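Lectin 2 (Agrocybe aegerita, PDB 4TQJ) binds glycans that carry N-acetylglucosamine at their non-reducing end, as a fungal lectin folded into a seven-bladed beta-propeller. Local coordinates at residues F18-F24 and V395-L401; A43-F47 and F93-P97; T56-V60 and V113-R118; A80-S85 and P97-N103; K137-V141 and T154-F160. The protein carries 1 engineered substitution. All blocks are in the same frame, centred on the assembly; numbering follows the deposited sequence.

In the fold
From the N terminus, strand 20-25 belongs to the first propeller blade but waits until strand 395-399 arrives as its inner strand; contact 1 thus joins the two ends of the chain, and the other four contacts nest inside the loop it closes. Contact 2 ties the outer edge of that blade to the loop before strand 98-101 of the second blade, and contact 4 pairs the two outer strands of this second blade. Along the chain contact 2 crosses contact 4, sharing Pro97, and also contact 3. Contact 3, within whose loop contact 4 lies, bridges the inner ends of blades two and three. Contact 5 follows these in series, pairing the outer strands of blade three.

Contact 1: F18-F24 and V395-L401; sequences FADIVGF and VCWMANL
Two extended segments run antiparallel here, strand 20-24 against strand 395-399, with axes 4.6 Å apart at closest approach and directions 167° apart. This is the velcro closure of a beta-propeller: the C-terminal strand completes a blade begun at the N terminus. The register pairs Asp20 with Ala399, Val22 with Trp397 and Phe24 with Val395 as hydrogen-bonded pairs, and Ile21 with Met398 and Gly23 with Cys396 as non-hydrogen-bonded ones. Both partners give and take in each bonded pair: Asp20 N to Ala399 O 2.7 Å and Ala399 N to Asp20 O 2.9 Å; Val22 N to Trp397 O and Trp397 N to Val22 O, 2.8 Å each; Phe24 N to Val395 O 2.6 Å and Val395 N to Phe24 O 3.2 Å. Beyond strand 395-399, Leu401 N donates to OD2 of Asp20 (m rotamer) at 2.9 Å, while Asp20 OD1 takes Asn34 N. Water 1 accepts from Phe18 N (2.8 Å) and Asn400 ND2 (3.2 Å); Asn400 OD1 serves Ala14 N, and Trp397 NE1 reaches Arg61 O. Met398, all m, folds so that CE lies 3.7 Å from Ala19 CB. Non-covalent closure therefore rests on a full backbone ladder, extended by one buried carboxylate.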
# COMPACT_ATOMS: atom_id res chain seq x y z
N PHE A 18 6.80 0.00 3.42
CA PHE A 18 6.85 -1.45 3.45
C PHE A 18 7.33 -1.94 2.10
O PHE A 18 6.52 -2.24 1.22
CB PHE A 18 5.48 -2.02 3.81
CG PHE A 18 4.87 -1.40 5.03
CD1 PHE A 18 4.93 -2.05 6.26
CD2 PHE A 18 4.24 -0.17 4.96
CE1 PHE A 18 4.38 -1.48 7.39
CE2 PHE A 18 3.68 0.40 6.10
CZ PHE A 18 3.76 -0.25 7.31
N ALA A 19 8.65 -1.99 1.92
CA ALA A 19 9.17 -2.37 0.61
C ALA A 19 8.67 -3.74 0.15
O ALA A 19 8.63 -4.69 0.93
CB ALA A 19 10.72 -2.30 0.57
N ASP A 20 8.32 -3.83 -1.13
CA ASP A 20 7.97 -5.11 -1.75
C ASP A 20 9.14 -5.69 -2.55
O ASP A 20 10.05 -4.98 -2.93
CB ASP A 20 6.78 -4.92 -2.71
CG ASP A 20 5.61 -4.23 -2.06
OD1 ASP A 20 4.97 -4.83 -1.17
OD2 ASP A 20 5.32 -3.06 -2.42
N ILE A 21 9.11 -7.00 -2.80
CA ILE A 21 10.13 -7.64 -3.63
C ILE A 21 9.61 -7.74 -5.05
O ILE A 21 8.49 -8.19 -5.26
CB ILE A 21 10.41 -9.08 -3.19
CG1 ILE A 21 10.88 -9.11 -1.73
CG2 ILE A 21 11.47 -9.73 -4.10
CD1 ILE A 21 10.95 -10.50 -1.18
N VAL A 22 10.40 -7.30 -6.01
CA VAL A 22 10.05 -7.51 -7.41
C VAL A 22 11.19 -8.28 -8.06
O VAL A 22 12.33 -7.82 -8.08
CB VAL A 22 9.76 -6.18 -8.13
CG1 VAL A 22 9.60 -6.39 -9.64
CG2 VAL A 22 8.53 -5.51 -7.53
N GLY A 23 10.88 -9.47 -8.55
CA GLY A 23 11.87 -10.31 -9.18
C GLY A 23 11.58 -10.53 -10.65
O GLY A 23 10.47 -10.92 -11.01
N PHE A 24 12.57 -10.27 -11.50
CA PHE A 24 12.48 -10.71 -12.88
C PHE A 24 13.11 -12.09 -12.94
O PHE A 24 14.31 -12.22 -13.15
CB PHE A 24 13.18 -9.73 -13.81
CG PHE A 24 12.52 -8.39 -13.88
CD1 PHE A 24 11.57 -8.11 -14.85
CD2 PHE A 24 12.83 -7.42 -12.94
CE1 PHE A 24 10.95 -6.87 -14.90
CE2 PHE A 24 12.22 -6.18 -12.98
CZ PHE A 24 11.27 -5.90 -13.96
N VAL A 395 16.92 -10.55 -12.39
CA VAL A 395 17.09 -9.26 -11.72
C VAL A 395 16.11 -9.22 -10.56
O VAL A 395 14.95 -9.61 -10.71
CB VAL A 395 16.76 -8.09 -12.67
CG1 VAL A 395 17.06 -6.75 -11.99
CG2 VAL A 395 17.50 -8.23 -13.96
N CYS A 396 16.57 -8.79 -9.39
CA CYS A 396 15.67 -8.57 -8.27
C CYS A 396 15.86 -7.19 -7.70
O CYS A 396 16.98 -6.71 -7.55
CB CYS A 396 15.95 -9.55 -7.14
SG CYS A 396 15.46 -11.19 -7.47
N TRP A 397 14.74 -6.57 -7.35
CA TRP A 397 14.77 -5.25 -6.75
C TRP A 397 13.82 -5.24 -5.56
O TRP A 397 12.85 -6.00 -5.51
CB TRP A 397 14.24 -4.21 -7.74
CG TRP A 397 14.95 -4.05 -9.07
CD1 TRP A 397 14.39 -4.22 -10.31
CD2 TRP A 397 16.30 -3.63 -9.29
NE1 TRP A 397 15.32 -3.94 -11.29
CE2 TRP A 397 16.49 -3.57 -10.69
CE3 TRP A 397 17.37 -3.29 -8.45
CZ2 TRP A 397 17.71 -3.21 -11.26
CZ3 TRP A 397 18.57 -2.93 -9.01
CH2 TRP A 397 18.74 -2.89 -10.40
N MET A 398 14.09 -4.36 -4.60
CA MET A 398 13.05 -3.93 -3.67
C MET A 398 12.39 -2.70 -4.29
O MET A 398 13.07 -1.90 -4.94
CB MET A 398 13.64 -3.60 -2.30
CG MET A 398 14.40 -4.76 -1.65
SD MET A 398 13.41 -6.26 -1.41
CE MET A 398 12.06 -5.66 -0.40
N ALA A 399 11.08 -2.55 -4.10
CA ALA A 399 10.34 -1.39 -4.59
C ALA A 399 9.04 -1.23 -3.82
O ALA A 399 8.51 -2.20 -3.29
CB ALA A 399 10.05 -1.53 -6.08
N ASN A 400 8.52 -0.01 -3.74
CA ASN A 400 7.21 0.20 -3.14
C ASN A 400 6.15 0.19 -4.25
O ASN A 400 5.96 1.17 -4.97
CB ASN A 400 7.16 1.51 -2.35
CG ASN A 400 8.30 1.62 -1.34
OD1 ASN A 400 9.38 2.12 -1.67
ND2 ASN A 400 8.06 1.16 -0.12
N LEU A 401 5.49 -0.94 -4.39
CA LEU A 401 4.48 -1.09 -5.42
C LEU A 401 3.37 -0.06 -5.26
O LEU A 401 2.84 0.44 -6.23
CB LEU A 401 3.93 -2.50 -5.41
CG LEU A 401 5.03 -3.47 -5.86
CD1 LEU A 401 4.61 -4.90 -5.65
CD2 LEU A 401 5.33 -3.20 -7.32
O HOH W 1 5.30 1.36 1.42

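Contact 2: A43-F47 and F93-P97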
# COMPACT_ATOMS: atom_id res chain seq x y z
N ALA A 43 3.26 -12.60 -11.78
CA ALA A 43 2.34 -11.57 -12.26
C ALA A 43 2.31 -11.36 -13.78
O ALA A 43 1.28 -10.94 -14.31
CB ALA A 43 2.61 -10.24 -11.53
N VAL A 44 3.43 -11.63 -14.46
CA VAL A 44 3.54 -11.40 -15.90
C VAL A 44 4.50 -12.40 -16.53
O VAL A 44 5.67 -12.48 -16.13
CB VAL A 44 4.09 -9.99 -16.21
CG1 VAL A 44 4.29 -9.81 -17.72
CG2 VAL A 44 3.16 -8.92 -15.67
N LYS A 45 4.01 -13.15 -17.52
CA LYS A 45 4.83 -14.12 -18.23
C LYS A 45 5.59 -13.45 -19.35
O LYS A 45 5.31 -13.65 -20.54
CB LYS A 45 3.97 -15.27 -18.78
CG LYS A 45 3.47 -16.22 -17.69
CD LYS A 45 2.48 -17.24 -18.24
CE LYS A 45 2.19 -18.34 -17.22
NZ LYS A 45 1.73 -17.79 -15.91
N ASN A 46 6.56 -12.63 -18.97
CA ASN A 46 7.35 -11.88 -19.92
C ASN A 46 8.49 -11.20 -19.14
O ASN A 46 8.63 -11.42 -17.95
CB ASN A 46 6.47 -10.86 -20.64
CG ASN A 46 6.96 -10.56 -22.05
OD1 ASN A 46 8.15 -10.39 -22.29
ND2 ASN A 46 6.03 -10.51 -23.01
N PHE A 47 9.30 -10.39 -19.81
CA PHE A 47 10.41 -9.71 -19.14
C PHE A 47 11.39 -10.69 -18.49
O PHE A 47 12.01 -10.37 -17.48
CB PHE A 47 9.88 -8.78 -18.06
CG PHE A 47 9.00 -7.69 -18.58
CD1 PHE A 47 9.53 -6.61 -19.27
CD2 PHE A 47 7.62 -7.74 -18.37
CE1 PHE A 47 8.71 -5.60 -19.74
CE2 PHE A 47 6.80 -6.73 -18.85
CZ PHE A 47 7.35 -5.66 -19.53
N PHE A 93 -1.23 -7.14 -12.98
CA PHE A 93 -0.35 -6.46 -13.93
C PHE A 93 -0.68 -6.89 -15.36
O PHE A 93 -0.82 -8.07 -15.64
CB PHE A 93 1.11 -6.78 -13.63
CG PHE A 93 1.61 -6.17 -12.34
CD1 PHE A 93 2.34 -5.00 -12.36
CD2 PHE A 93 1.33 -6.77 -11.13
CE1 PHE A 93 2.80 -4.44 -11.18
CE2 PHE A 93 1.78 -6.21 -9.94
CZ PHE A 93 2.52 -5.04 -9.97
N ALA A 94 -0.78 -5.91 -16.26
CA ALA A 94 -1.13 -6.20 -17.65
C ALA A 94 -0.16 -7.17 -18.29
O ALA A 94 1.05 -7.01 -18.18
CB ALA A 94 -1.22 -4.91 -18.47
N ASP A 95 -0.70 -8.18 -18.96
CA ASP A 95 0.10 -9.19 -19.64
C ASP A 95 -0.72 -9.70 -20.82
O ASP A 95 -1.81 -10.23 -20.63
CB ASP A 95 0.42 -10.34 -18.66
CG ASP A 95 1.21 -11.46 -19.31
OD1 ASP A 95 1.77 -11.24 -20.41
OD2 ASP A 95 1.28 -12.57 -18.72
N PRO A 96 -0.19 -9.56 -22.05
CA PRO A 96 1.16 -9.06 -22.37
C PRO A 96 1.31 -7.55 -22.16
O PRO A 96 0.30 -6.83 -22.12
CB PRO A 96 1.30 -9.39 -23.87
CG PRO A 96 -0.09 -9.36 -24.38
CD PRO A 96 -0.96 -9.88 -23.26
N PRO A 97 2.56 -7.08 -22.04
CA PRO A 97 2.82 -5.66 -21.85
C PRO A 97 2.62 -4.88 -23.15
O PRO A 97 2.52 -5.49 -24.21
CB PRO A 97 4.29 -5.64 -21.44
CG PRO A 97 4.88 -6.83 -22.11
CD PRO A 97 3.79 -7.88 -22.10
O HOH W 2 -0.72 -9.92 -12.69
O HOH W 3 -0.75 -12.77 -16.01
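Neighbouring blades of the propeller meet at their outer edge here: residues 43-47 leave the outermost strand of the blade formed by both chain ends, and residues 93-97 form the end of the loop leading to the outermost strand of the next. Apolar contacts run along the seam. Ala43 CB sits 3.7 Å from Phe93 CD2, and Val44 CG2 lies 3.6 Å from Phe93 CB; the Phe93 side chain continues inward to touch Ile31 of one blade and Ile74 of the other. Further on, Phe47 CZ packs at 3.6 Å on Pro97 CB. Separately, the Asn46 carboxamide makes a van der Waals approach, ND2 to Pro97 CD at 3.6 Å. The peptide bond before Pro96 is cis; Pro96 turns away, while Asp95 and Pro97 on its two sides point at the opposite segment.

One direct hydrogen bond joins the segments: Lys45 N, at the centre of an inverse gamma turn, donates to Asp95 OD2 (3.0 Å). Water does more of the polar work. Water 2 donates to Ala43 O (2.8 Å) and accepts from Phe93 N (2.8 Å), and water 3 donates to Ala43 O at 3.2 Å and, weakly, to Asp95 OD2 at 3.4 Å. Within 43-47 the Asn46 carboxamide, which also takes Trp54 NE1, holds the next backbone amide, with Phe47 N 2.7 Å from Asn46 OD1.

Contact 3: T56-V60 and V113-R118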
# COMPACT_ATOMS: atom_id res chain seq x y z
N THR A 56 20.14 -9.87 -19.28
CA THR A 56 20.80 -8.85 -18.47
C THR A 56 21.89 -8.16 -19.28
O THR A 56 22.28 -7.03 -18.96
CB THR A 56 21.41 -9.44 -17.18
OG1 THR A 56 22.41 -10.40 -17.52
CG2 THR A 56 20.32 -10.10 -16.32
N THR A 57 22.38 -8.81 -20.33
CA THR A 57 23.48 -8.24 -21.11
C THR A 57 22.99 -7.24 -22.14
O THR A 57 23.78 -6.47 -22.67
CB THR A 57 24.31 -9.31 -21.83
OG1 THR A 57 23.46 -10.08 -22.68
CG2 THR A 57 24.98 -10.24 -20.83
N LYS A 58 21.69 -7.25 -22.44
CA LYS A 58 21.16 -6.41 -23.51
C LYS A 58 20.00 -5.51 -23.09
O LYS A 58 19.70 -4.53 -23.77
CB LYS A 58 20.70 -7.27 -24.70
CG LYS A 58 21.81 -8.04 -25.38
CD LYS A 58 21.27 -8.90 -26.54
CE LYS A 58 20.48 -8.06 -27.54
NZ LYS A 58 20.28 -8.76 -28.85
N HIS A 59 19.34 -5.85 -21.99
CA HIS A 59 18.11 -5.17 -21.62
C HIS A 59 18.14 -4.62 -20.21
O HIS A 59 18.94 -5.05 -19.38
CB HIS A 59 16.91 -6.09 -21.82
CG HIS A 59 16.92 -6.81 -23.13
ND1 HIS A 59 17.06 -8.18 -23.23
CD2 HIS A 59 16.83 -6.35 -24.40
CE1 HIS A 59 17.05 -8.53 -24.50
NE2 HIS A 59 16.91 -7.44 -25.23
N VAL A 60 17.23 -3.69 -19.95
CA VAL A 60 17.09 -3.03 -18.66
C VAL A 60 15.67 -3.27 -18.16
O VAL A 60 14.69 -3.04 -18.89
CB VAL A 60 17.37 -1.50 -18.80
CG1 VAL A 60 17.07 -0.76 -17.52
CG2 VAL A 60 18.82 -1.29 -19.20
N VAL A 113 24.13 -1.78 -22.63
CA VAL A 113 24.35 -1.85 -21.19
C VAL A 113 25.81 -1.51 -20.83
O VAL A 113 26.08 -0.99 -19.74
CB VAL A 113 23.97 -3.26 -20.65
CG1 VAL A 113 24.54 -3.50 -19.26
CG2 VAL A 113 22.46 -3.43 -20.67
N GLU A 114 26.73 -1.76 -21.76
CA GLU A 114 28.16 -1.49 -21.54
C GLU A 114 28.57 -0.02 -21.70
O GLU A 114 29.69 0.36 -21.35
CB GLU A 114 29.00 -2.33 -22.51
CG GLU A 114 28.74 -3.83 -22.44
CD GLU A 114 27.61 -4.30 -23.37
OE1 GLU A 114 26.90 -3.45 -23.96
OE2 GLU A 114 27.44 -5.53 -23.50
N LYS A 115 27.68 0.80 -22.25
CA LYS A 115 28.03 2.18 -22.59
C LYS A 115 27.07 3.21 -21.99
O LYS A 115 27.45 4.34 -21.69
CB LYS A 115 28.06 2.36 -24.12
CG LYS A 115 28.92 1.32 -24.86
CD LYS A 115 28.87 1.54 -26.37
CE LYS A 115 29.56 2.83 -26.77
NZ LYS A 115 29.56 3.08 -28.26
N HIS A 116 25.81 2.82 -21.83
CA HIS A 116 24.76 3.76 -21.49
C HIS A 116 24.02 3.42 -20.19
O HIS A 116 24.07 2.29 -19.70
CB HIS A 116 23.77 3.85 -22.65
CG HIS A 116 24.42 3.94 -23.99
ND1 HIS A 116 24.33 2.94 -24.93
CD2 HIS A 116 25.19 4.91 -24.54
CE1 HIS A 116 25.01 3.29 -26.01
NE2 HIS A 116 25.54 4.48 -25.80
N LEU A 117 23.34 4.42 -19.65
CA LEU A 117 22.46 4.26 -18.50
C LEU A 117 21.06 4.68 -18.90
O LEU A 117 20.89 5.70 -19.56
CB LEU A 117 22.91 5.16 -17.35
CG LEU A 117 24.32 4.88 -16.84
CD1 LEU A 117 24.87 6.05 -16.02
CD2 LEU A 117 24.31 3.59 -16.03
N ARG A 118 20.06 3.91 -18.49
CA ARG A 118 18.66 4.26 -18.69
C ARG A 118 17.92 4.23 -17.37
O ARG A 118 17.95 3.23 -16.66
CB ARG A 118 18.01 3.32 -19.72
CG ARG A 118 18.34 3.69 -21.17
CD ARG A 118 18.19 2.52 -22.15
NE ARG A 118 19.21 1.49 -21.95
CZ ARG A 118 19.27 0.35 -22.65
NH1 ARG A 118 18.38 0.11 -23.60
NH2 ARG A 118 20.22 -0.53 -22.40
O HOH W 4 24.19 -4.24 -24.25
O HOH W 5 17.98 -2.55 -24.56
O HOH W 6 21.29 -2.35 -24.22
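Near the inner strands of two adjacent propeller blades, residues 56-60 and 113-118 lead into strands 60-64 and 117-121, and they occupy equivalent places in the sequence repeat, with Lys58-His59-Val60 matching Lys115-His116-Leu117. Val113 reaches across, its CB 3.8 Å from Thr57 O and its CG2 4.0 Å from both Thr56 O and Lys58 C. Its backbone N donates to water 4 (2.9 Å), which also lies 2.8 Å from Thr57 O and 2.8 Å from Glu114 OE1.

Val60 points at the other segment and sets CG2 over one face of the Arg118 guanidinium, 3.6 Å from NH2, while the Val60 CG2 to Val113 CG2 approach is looser at 4.5 Å. Arg118 is otherwise held by Phe104 O, which its NH1 donates to. Towards Lys58 it works through solvent, because NH2 stays 4.3 Å from Lys58 O. Two waters fill that gap: Arg118 NH1 donates to water 5 at 2.9 Å and Arg118 NH2 to water 6 at 2.8 Å, each water lying 2.7 Å from Lys58 O.

Contact 4: A80-S85 and P97-N103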
# COMPACT_ATOMS: atom_id res chain seq x y z
N ALA A 80 13.49 -3.40 -29.43
CA ALA A 80 12.83 -2.46 -30.33
C ALA A 80 12.28 -1.23 -29.62
O ALA A 80 11.79 -0.30 -30.26
CB ALA A 80 11.72 -3.16 -31.11
N GLY A 81 12.37 -1.22 -28.30
CA GLY A 81 11.90 -0.08 -27.53
C GLY A 81 11.54 -0.43 -26.11
O GLY A 81 12.04 -1.40 -25.54
N VAL A 82 10.66 0.38 -25.53
CA VAL A 82 10.28 0.23 -24.14
C VAL A 82 8.89 -0.36 -24.03
O VAL A 82 7.96 0.10 -24.69
CB VAL A 82 10.33 1.59 -23.43
CG1 VAL A 82 9.99 1.44 -21.96
CG2 VAL A 82 11.72 2.22 -23.62
N TYR A 83 8.76 -1.40 -23.20
CA TYR A 83 7.49 -2.10 -23.00
C TYR A 83 7.05 -1.94 -21.56
O TYR A 83 7.86 -2.05 -20.64
CB TYR A 83 7.66 -3.58 -23.31
CG TYR A 83 8.16 -3.89 -24.70
CD1 TYR A 83 7.27 -4.24 -25.72
CD2 TYR A 83 9.52 -3.84 -25.00
CE1 TYR A 83 7.71 -4.53 -26.99
CE2 TYR A 83 9.97 -4.13 -26.28
CZ TYR A 83 9.06 -4.47 -27.27
OH TYR A 83 9.51 -4.77 -28.54
N VAL A 84 5.75 -1.71 -21.35
CA VAL A 84 5.22 -1.48 -20.02
C VAL A 84 4.07 -2.43 -19.68
O VAL A 84 3.18 -2.64 -20.51
CB VAL A 84 4.69 -0.03 -19.86
CG1 VAL A 84 4.06 0.16 -18.48
CG2 VAL A 84 5.80 0.98 -20.10
N SER A 85 4.10 -3.00 -18.48
CA SER A 85 2.97 -3.74 -17.94
C SER A 85 2.33 -2.95 -16.81
O SER A 85 2.88 -2.86 -15.70
CB SER A 85 3.38 -5.12 -17.43
OG SER A 85 3.48 -6.05 -18.50
N PRO A 97 2.56 -7.08 -22.04
CA PRO A 97 2.82 -5.66 -21.85
C PRO A 97 2.62 -4.88 -23.15
O PRO A 97 2.52 -5.49 -24.21
CB PRO A 97 4.29 -5.64 -21.44
CG PRO A 97 4.88 -6.83 -22.11
CD PRO A 97 3.79 -7.88 -22.10
N LYS A 98 2.56 -3.56 -23.06
CA LYS A 98 2.37 -2.71 -24.24
C LYS A 98 3.64 -1.91 -24.56
O LYS A 98 4.27 -1.36 -23.67
CB LYS A 98 1.20 -1.76 -24.01
CG LYS A 98 0.81 -0.93 -25.23
CD LYS A 98 -0.36 -0.01 -24.90
CE LYS A 98 -0.69 0.92 -26.06
NZ LYS A 98 -1.70 1.94 -25.67
N MET A 99 4.00 -1.84 -25.84
CA MET A 99 5.17 -1.08 -26.26
C MET A 99 4.82 0.40 -26.38
O MET A 99 4.03 0.79 -27.23
CB MET A 99 5.73 -1.61 -27.59
CG MET A 99 6.93 -0.83 -28.11
SD MET A 99 7.44 -1.36 -29.75
CE MET A 99 5.90 -1.17 -30.65
N VAL A 100 5.44 1.22 -25.53
CA VAL A 100 5.07 2.62 -25.40
C VAL A 100 5.98 3.57 -26.19
O VAL A 100 5.66 4.75 -26.34
CB VAL A 100 5.04 3.05 -23.92
CG1 VAL A 100 4.09 2.17 -23.14
CG2 VAL A 100 6.44 2.99 -23.31
N ILE A 101 7.10 3.07 -26.70
CA ILE A 101 8.00 3.90 -27.49
C ILE A 101 9.09 3.11 -28.22
O ILE A 101 9.68 2.16 -27.68
CB ILE A 101 8.64 5.06 -26.65
CG1 ILE A 101 9.30 6.10 -27.56
CG2 ILE A 101 9.66 4.52 -25.65
CD1 ILE A 101 9.70 7.36 -26.83
N ALA A 102 9.35 3.52 -29.46
CA ALA A 102 10.37 2.91 -30.29
C ALA A 102 11.72 3.61 -30.13
O ALA A 102 12.33 4.04 -31.10
CB ALA A 102 9.93 2.92 -31.76
N ASN A 103 12.20 3.70 -28.89
CA ASN A 103 13.51 4.28 -28.60
C ASN A 103 14.10 3.64 -27.34
O ASN A 103 13.42 2.88 -26.66
CB ASN A 103 13.41 5.80 -28.41
CG ASN A 103 13.06 6.54 -29.70
OD1 ASN A 103 11.90 6.71 -30.04
ND2 ASN A 103 14.09 7.00 -30.41
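Strands 82-85 and 98-101 pair antiparallel, their directions 132° apart, and a beta bulge sets both Val100 and Ile101 opposite Val82. The Val82 side chain fits between these two, CG1 4.1 Å from Val100 CG2 and CG2 3.7 Å from Ile101 CG2, while Val84 CG2 backs onto Val100 CG1 at 3.7 Å. On the opposite face, Met99 covers the Tyr83 ring: Met99 CB is 3.6 Å from Tyr83 CD1, and SD makes an oblique Met-aromatic contact, 4.8 Å from the ring centroid. Gly81 is the hollow. Ile101 O presses to 3.2 Å of Gly81 CA, where a CB would clash. At the far end, Pro97 CB nudges Ser85 OG at 3.1 Å, whose hydroxyl bonds to Ala94 O.

Four backbone bonds stitch the ladder, two of them between Val84 and Lys98. Strand 98-101 is the outer edge of this propeller blade; strand 73-77 flanks 82-85 on the inner side, and Pro97 abuts Asn46 and Phe47 from the preceding blade.

Contact 5: K137-V141 and T154-F160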
# COMPACT_ATOMS: atom_id res chain seq x y z
N LYS A 137 25.28 10.93 -27.45
CA LYS A 137 25.49 12.37 -27.62
C LYS A 137 25.10 13.18 -26.38
O LYS A 137 25.22 14.40 -26.35
CB LYS A 137 24.71 12.88 -28.84
CG LYS A 137 25.08 12.24 -30.16
CD LYS A 137 24.31 12.94 -31.29
CE LYS A 137 24.19 12.07 -32.55
NZ LYS A 137 25.51 11.77 -33.18
N GLY A 138 24.61 12.50 -25.35
CA GLY A 138 24.25 13.20 -24.13
C GLY A 138 23.06 12.59 -23.45
O GLY A 138 22.82 11.40 -23.54
N VAL A 139 22.32 13.43 -22.73
CA VAL A 139 21.15 12.98 -21.98
C VAL A 139 19.92 13.09 -22.85
O VAL A 139 19.54 14.19 -23.25
CB VAL A 139 20.92 13.87 -20.75
CG1 VAL A 139 19.71 13.37 -19.94
CG2 VAL A 139 22.17 13.92 -19.90
N LEU A 140 19.32 11.95 -23.15
CA LEU A 140 18.10 11.90 -23.94
C LEU A 140 16.93 11.75 -23.00
O LEU A 140 16.97 10.90 -22.10
CB LEU A 140 18.12 10.70 -24.90
CG LEU A 140 18.90 10.79 -26.21
CD1 LEU A 140 18.50 12.03 -26.97
CD2 LEU A 140 20.40 10.77 -25.95
N VAL A 141 15.90 12.56 -23.20
CA VAL A 141 14.69 12.45 -22.41
C VAL A 141 13.47 12.27 -23.31
O VAL A 141 13.33 12.94 -24.33
CB VAL A 141 14.49 13.69 -21.51
CG1 VAL A 141 13.08 13.74 -20.95
CG2 VAL A 141 15.50 13.69 -20.38
N THR A 154 14.45 13.10 -26.96
CA THR A 154 15.02 14.39 -27.26
C THR A 154 16.33 14.61 -26.51
O THR A 154 16.43 14.39 -25.30
CB THR A 154 14.03 15.50 -26.87
OG1 THR A 154 12.82 15.34 -27.63
CG2 THR A 154 14.61 16.85 -27.14
N LEU A 155 17.35 15.04 -27.25
CA LEU A 155 18.62 15.36 -26.62
C LEU A 155 18.43 16.67 -25.87
O LEU A 155 18.28 17.71 -26.49
CB LEU A 155 19.71 15.49 -27.69
CG LEU A 155 21.15 15.75 -27.25
CD1 LEU A 155 21.65 14.64 -26.33
CD2 LEU A 155 22.06 15.85 -28.48
N VAL A 156 18.41 16.60 -24.54
CA VAL A 156 18.13 17.78 -23.73
C VAL A 156 19.38 18.41 -23.12
O VAL A 156 19.34 19.54 -22.63
CB VAL A 156 17.12 17.47 -22.60
CG1 VAL A 156 15.86 16.86 -23.16
CG2 VAL A 156 17.75 16.57 -21.54
N LEU A 157 20.48 17.67 -23.15
CA LEU A 157 21.75 18.16 -22.62
C LEU A 157 22.90 17.42 -23.30
O LEU A 157 22.95 16.19 -23.28
CB LEU A 157 21.81 17.94 -21.11
CG LEU A 157 23.02 18.56 -20.40
CD1 LEU A 157 22.94 20.08 -20.45
CD2 LEU A 157 23.12 18.08 -18.96
N LYS A 158 23.82 18.17 -23.91
CA LYS A 158 24.94 17.58 -24.62
C LYS A 158 26.16 17.38 -23.72
O LYS A 158 27.20 18.02 -23.91
CB LYS A 158 25.31 18.41 -25.85
CG LYS A 158 24.18 18.52 -26.89
CD LYS A 158 24.69 19.08 -28.22
CE LYS A 158 23.59 19.14 -29.27
NZ LYS A 158 24.06 19.76 -30.55
N ASP A 159 26.02 16.47 -22.76
CA ASP A 159 27.05 16.23 -21.77
C ASP A 159 26.67 14.95 -21.04
O ASP A 159 25.54 14.48 -21.16
CB ASP A 159 27.11 17.38 -20.79
CG ASP A 159 28.50 17.56 -20.19
OD1 ASP A 159 29.33 16.62 -20.25
OD2 ASP A 159 28.74 18.65 -19.63
N PHE A 160 27.61 14.39 -20.28
CA PHE A 160 27.37 13.14 -19.54
C PHE A 160 27.11 11.93 -20.45
O PHE A 160 26.51 10.96 -20.02
CB PHE A 160 26.19 13.30 -18.57
CG PHE A 160 26.37 14.41 -17.58
CD1 PHE A 160 27.30 14.29 -16.54
CD2 PHE A 160 25.62 15.57 -17.67
CE1 PHE A 160 27.48 15.32 -15.63
CE2 PHE A 160 25.80 16.61 -16.76
CZ PHE A 160 26.73 16.48 -15.74
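Val139 is the apolar centre of this pairing between the two outer strands of a propeller blade, a beta hairpin whose antiparallel strands 139-141 and 154-157 cross at 129°. Its CG1 lies 4.1 Å from Val156 CG2, its CB 4.2 Å from Leu157 CB and its CG2 4.3 Å from Phe160 CB. Next along, Val141 CB packs on Val156 CG1 at 3.8 Å. Inward, the cluster continues onto Ile132 and Phe134 of strand 130-134 and onto Ile187 of the following blade. The other face is carried by Leu140, whose CD1 sits 3.7 Å from Leu155 CB.

As in the preceding blade, a beta bulge sets two residues, Val156 and Leu157, against one, Val139. Val139 N donates to Leu157 O (2.9 Å) and Val156 N to Val139 O (3.0 Å); Val141 N donates to Thr154 O (2.8 Å) and Thr154 N to Val141 O (2.9 Å). Gly138 CA makes a CA-H...O contact of 3.4 Å with Leu157 O; a CB here would clash with that oxygen, and the backbone angles also call for glycine.

Polar groups gather where the strand ends. Phe160 O receives Arg174 NH1, and Asp159 mirrors Asn46: Phe160 N donates to Asp159 OD1 at 2.8 Å.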